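Local coordinates for protein translation initiation factor eIF2B subunit epsilon (Schizosaccharomyces pombe, PDB 5B04) that forms part of the eIF2B complex, which catalyses the exchange of GDP for GTP on the gamma subunit of eukaryotic initiation factor 2, at residues L110-I124 with D224-F238. Residues are numbered along the deposited sequence; the frame is centred on the assembly and turned at random.
Sequences LRELDSKQLITSDFI and DICSNDVPALFTENF
In the nucleotidyltransferase-like domain, strands 123-127 and 212-226 pair antiparallel, and the attached helical segments 110-115 and 229-236 cross at 107°, axes 7.7 Å apart at closest approach. Phe123 and Cys226 form the hydrogen-bonded pair, with Cys226 N to Phe123 O at 2.9 Å. Phe123 has CG between its backbone N and carbonyl carbon (chi1 65°), which turns one face of the ring toward Cys226: Cys226 CB lies 3.7 Å from the Phe123 ring centroid, over that face, while Ile119 CD1 covers the other and Val230 CB meets the edge. Pro231 wedges between loop and helix, its CG 3.6 Å from Ile119 CG1 and its CB against Leu110 O. Between the two helices, Leu110 CD1 sits over the centre of the Phe234 ring, 13° off the normal, in a CH-pi contact. Arg111, extended from CG to NE, reaches the C-terminal end of helix 229-236, where NH2 donates to Asn237 O at 3.3 Å, on an in-plane lone pair, and NE bonds weakly to Phe234 O. Tyr240 O also accepts from NH2, and Asp108 forms a salt bridge with NH1. Carbonyls at this helix end thus gather round a cation, which the helix dipole would probably favour.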
# COMPACT_ATOMS: atom_id res chain seq x y z
N LEU I 110 9.73 -22.53 66.96
CA LEU I 110 11.10 -22.08 66.74
C LEU I 110 12.03 -22.60 67.84
O LEU I 110 13.18 -22.94 67.57
CB LEU I 110 11.16 -20.55 66.67
CG LEU I 110 10.52 -19.91 65.44
CD1 LEU I 110 10.49 -18.39 65.58
CD2 LEU I 110 11.25 -20.32 64.17
N ARG I 111 11.52 -22.64 69.07
CA ARG I 111 12.28 -23.21 70.18
C ARG I 111 12.44 -24.71 69.98
O ARG I 111 13.48 -25.28 70.30
CB ARG I 111 11.60 -22.91 71.52
CG ARG I 111 11.65 -21.45 71.93
CD ARG I 111 10.81 -21.19 73.17
NE ARG I 111 10.55 -19.77 73.35
CZ ARG I 111 9.42 -19.17 72.99
NH1 ARG I 111 8.44 -19.87 72.43
NH2 ARG I 111 9.26 -17.87 73.19
N GLU I 112 11.39 -25.34 69.46
CA GLU I 112 11.43 -26.76 69.15
C GLU I 112 12.41 -27.02 68.01
O GLU I 112 13.03 -28.08 67.94
CB GLU I 112 10.03 -27.27 68.78
CG GLU I 112 9.61 -28.52 69.54
CD GLU I 112 8.14 -28.84 69.37
OE1 GLU I 112 7.36 -27.91 69.07
OE2 GLU I 112 7.76 -30.01 69.54
N LEU I 113 12.55 -26.04 67.12
CA LEU I 113 13.52 -26.12 66.04
C LEU I 113 14.94 -25.99 66.57
O LEU I 113 15.88 -26.55 66.00
CB LEU I 113 13.25 -25.04 64.99
CG LEU I 113 12.04 -25.24 64.08
CD1 LEU I 113 11.95 -24.11 63.08
CD2 LEU I 113 12.12 -26.59 63.37
N ASP I 114 15.09 -25.24 67.66
CA ASP I 114 16.40 -25.05 68.27
C ASP I 114 16.78 -26.27 69.11
O ASP I 114 17.93 -26.71 69.08
CB ASP I 114 16.41 -23.79 69.14
CG ASP I 114 17.81 -23.40 69.58
OD1 ASP I 114 18.78 -23.84 68.93
OD2 ASP I 114 17.94 -22.66 70.58
N SER I 115 15.81 -26.80 69.84
CA SER I 115 16.04 -27.98 70.67
C SER I 115 16.36 -29.20 69.82
O SER I 115 17.11 -30.08 70.24
CB SER I 115 14.81 -28.26 71.55
OG SER I 115 14.53 -27.17 72.40
N LYS I 116 15.80 -29.24 68.62
CA LYS I 116 16.06 -30.34 67.70
C LYS I 116 17.20 -30.00 66.74
O LYS I 116 17.65 -30.87 65.99
CB LYS I 116 14.79 -30.69 66.92
CG LYS I 116 13.67 -31.23 67.79
CD LYS I 116 12.42 -31.54 66.97
CE LYS I 116 11.28 -32.01 67.86
NZ LYS I 116 11.69 -33.15 68.72
N GLN I 117 17.65 -28.75 66.78
CA GLN I 117 18.74 -28.27 65.94
C GLN I 117 18.51 -28.60 64.47
O GLN I 117 19.31 -29.32 63.85
CB GLN I 117 20.08 -28.85 66.41
CG GLN I 117 20.61 -28.24 67.70
CD GLN I 117 21.53 -27.06 67.46
OE1 GLN I 117 22.59 -27.20 66.86
NE2 GLN I 117 21.12 -25.88 67.92
N LEU I 118 17.43 -28.08 63.91
CA LEU I 118 17.03 -28.40 62.54
C LEU I 118 17.33 -27.28 61.56
O LEU I 118 17.16 -27.44 60.35
CB LEU I 118 15.54 -28.74 62.49
CG LEU I 118 15.14 -30.16 62.88
CD1 LEU I 118 13.63 -30.28 62.97
CD2 LEU I 118 15.70 -31.16 61.88
N ILE I 119 17.77 -26.13 62.07
CA ILE I 119 17.95 -24.96 61.22
C ILE I 119 19.38 -24.79 60.74
O ILE I 119 20.31 -24.61 61.53
CB ILE I 119 17.51 -23.68 61.95
CG1 ILE I 119 15.99 -23.68 62.14
CG2 ILE I 119 17.92 -22.45 61.15
CD1 ILE I 119 15.22 -23.88 60.85
N THR I 120 19.55 -24.83 59.43
CA THR I 120 20.80 -24.49 58.81
C THR I 120 20.46 -23.20 58.10
O THR I 120 19.30 -22.90 57.90
CB THR I 120 21.29 -25.65 57.98
OG1 THR I 120 21.07 -26.86 58.69
CG2 THR I 120 22.75 -25.48 57.69
N SER I 121 21.46 -22.42 57.74
CA SER I 121 21.21 -21.22 56.96
C SER I 121 20.18 -20.19 57.30
O SER I 121 20.03 -19.84 58.44
CB SER I 121 21.04 -21.76 55.55
OG SER I 121 19.78 -22.39 55.45
N ASP I 122 19.46 -19.71 56.30
CA ASP I 122 18.36 -18.80 56.53
C ASP I 122 17.16 -19.59 56.10
O ASP I 122 17.24 -20.38 55.18
CB ASP I 122 18.36 -17.58 55.65
CG ASP I 122 19.68 -16.95 55.55
OD1 ASP I 122 20.58 -17.59 55.00
OD2 ASP I 122 19.83 -15.82 56.02
N PHE I 123 16.06 -19.38 56.78
CA PHE I 123 14.83 -20.09 56.48
C PHE I 123 13.63 -19.17 56.33
O PHE I 123 13.59 -18.07 56.89
CB PHE I 123 14.61 -21.09 57.62
CG PHE I 123 14.35 -20.45 58.96
CD1 PHE I 123 15.40 -19.99 59.74
CD2 PHE I 123 13.06 -20.32 59.43
CE1 PHE I 123 15.16 -19.41 60.97
CE2 PHE I 123 12.81 -19.73 60.66
CZ PHE I 123 13.86 -19.28 61.43
N ILE I 124 12.65 -19.63 55.56
CA ILE I 124 11.42 -18.88 55.35
C ILE I 124 10.35 -19.33 56.34
O ILE I 124 9.94 -20.49 56.34
CB ILE I 124 10.90 -19.06 53.91
CG1 ILE I 124 11.94 -18.54 52.91
CG2 ILE I 124 9.57 -18.34 53.73
CD1 ILE I 124 11.73 -19.04 51.50
N ASP I 224 8.30 -14.19 56.14
CA ASP I 224 9.53 -13.66 56.71
C ASP I 224 10.77 -14.50 56.42
O ASP I 224 10.76 -15.72 56.59
CB ASP I 224 9.36 -13.50 58.23
CG ASP I 224 8.30 -12.48 58.59
OD1 ASP I 224 8.24 -11.42 57.92
OD2 ASP I 224 7.53 -12.73 59.53
N ILE I 225 11.82 -13.83 55.98
CA ILE I 225 13.13 -14.45 55.80
C ILE I 225 13.93 -14.30 57.09
O ILE I 225 14.20 -13.18 57.52
CB ILE I 225 13.91 -13.81 54.64
CG1 ILE I 225 13.01 -13.62 53.42
CG2 ILE I 225 15.14 -14.65 54.30
CD1 ILE I 225 12.53 -14.91 52.79
N CYS I 226 14.30 -15.41 57.70
CA CYS I 226 14.97 -15.37 59.00
C CYS I 226 16.39 -15.92 58.95
O CYS I 226 16.72 -16.75 58.10
CB CYS I 226 14.15 -16.14 60.03
SG CYS I 226 12.58 -15.36 60.46
N SER I 227 17.22 -15.47 59.88
CA SER I 227 18.62 -15.90 59.95
C SER I 227 18.80 -17.10 60.87
O SER I 227 17.83 -17.63 61.42
CB SER I 227 19.50 -14.75 60.42
OG SER I 227 19.05 -14.23 61.66
N ASN I 228 20.05 -17.53 61.04
CA ASN I 228 20.38 -18.65 61.92
C ASN I 228 20.03 -18.37 63.38
O ASN I 228 19.66 -19.27 64.12
CB ASN I 228 21.86 -18.99 61.81
CG ASN I 228 22.16 -19.98 60.71
OD1 ASN I 228 21.43 -20.95 60.52
ND2 ASN I 228 23.24 -19.75 59.97
N ASP I 229 20.15 -17.11 63.77
CA ASP I 229 20.01 -16.71 65.17
C ASP I 229 18.60 -16.91 65.73
O ASP I 229 18.44 -17.13 66.93
CB ASP I 229 20.41 -15.24 65.33
CG ASP I 229 21.84 -14.98 64.91
OD1 ASP I 229 22.66 -15.92 64.94
OD2 ASP I 229 22.15 -13.82 64.55
N VAL I 230 17.59 -16.84 64.86
CA VAL I 230 16.20 -16.76 65.29
C VAL I 230 15.73 -17.89 66.22
O VAL I 230 15.16 -17.61 67.28
CB VAL I 230 15.25 -16.69 64.07
CG1 VAL I 230 13.79 -16.68 64.53
CG2 VAL I 230 15.56 -15.46 63.24
N PRO I 231 15.96 -19.17 65.85
CA PRO I 231 15.51 -20.20 66.80
C PRO I 231 16.27 -20.14 68.12
O PRO I 231 15.69 -20.42 69.17
CB PRO I 231 15.82 -21.51 66.06
CG PRO I 231 15.91 -21.13 64.62
CD PRO I 231 16.52 -19.77 64.63
N ALA I 232 17.54 -19.76 68.06
CA ALA I 232 18.34 -19.57 69.27
C ALA I 232 17.87 -18.33 70.02
O ALA I 232 17.86 -18.31 71.25
CB ALA I 232 19.81 -19.47 68.92
N LEU I 233 17.50 -17.30 69.27
CA LEU I 233 17.03 -16.05 69.85
C LEU I 233 15.68 -16.21 70.53
O LEU I 233 15.34 -15.45 71.44
CB LEU I 233 16.95 -14.96 68.77
CG LEU I 233 18.11 -13.97 68.68
CD1 LEU I 233 19.45 -14.67 68.82
CD2 LEU I 233 18.05 -13.21 67.37
N PHE I 234 14.91 -17.20 70.09
CA PHE I 234 13.59 -17.44 70.66
C PHE I 234 13.65 -18.34 71.89
O PHE I 234 12.71 -18.38 72.69
CB PHE I 234 12.65 -18.05 69.61
CG PHE I 234 11.81 -17.03 68.90
CD1 PHE I 234 12.32 -16.31 67.83
CD2 PHE I 234 10.51 -16.78 69.31
CE1 PHE I 234 11.55 -15.37 67.18
CE2 PHE I 234 9.73 -15.84 68.66
CZ PHE I 234 10.25 -15.13 67.59
N THR I 235 14.76 -19.06 72.05
CA THR I 235 15.00 -19.80 73.28
C THR I 235 15.58 -18.86 74.32
O THR I 235 15.32 -19.00 75.51
CB THR I 235 15.96 -20.99 73.06
OG1 THR I 235 17.13 -20.54 72.36
CG2 THR I 235 15.28 -22.08 72.25
N GLU I 236 16.36 -17.89 73.86
CA GLU I 236 16.91 -16.85 74.73
C GLU I 236 15.78 -15.96 75.23
O GLU I 236 15.73 -15.61 76.41
CB GLU I 236 17.97 -16.03 73.99
CG GLU I 236 18.63 -14.96 74.84
CD GLU I 236 19.82 -14.32 74.16
OE1 GLU I 236 20.00 -13.09 74.29
OE2 GLU I 236 20.57 -15.04 73.48
N ASN I 237 14.88 -15.59 74.32
CA ASN I 237 13.69 -14.83 74.68
C ASN I 237 12.46 -15.73 74.67
O ASN I 237 11.75 -15.83 73.67
CB ASN I 237 13.50 -13.65 73.74
CG ASN I 237 14.69 -12.72 73.72
OD1 ASN I 237 15.72 -13.03 73.12
ND2 ASN I 237 14.57 -11.58 74.38
N PHE I 238 12.22 -16.38 75.81
CA PHE I 238 11.16 -17.37 75.93
C PHE I 238 9.79 -16.75 76.16
O PHE I 238 8.78 -17.45 76.20
CB PHE I 238 11.49 -18.34 77.07
CG PHE I 238 12.04 -17.66 78.30
CD1 PHE I 238 11.18 -17.14 79.25
CD2 PHE I 238 13.40 -17.53 78.49
CE1 PHE I 238 11.68 -16.51 80.38
CE2 PHE I 238 13.91 -16.90 79.61
CZ PHE I 238 13.04 -16.39 80.56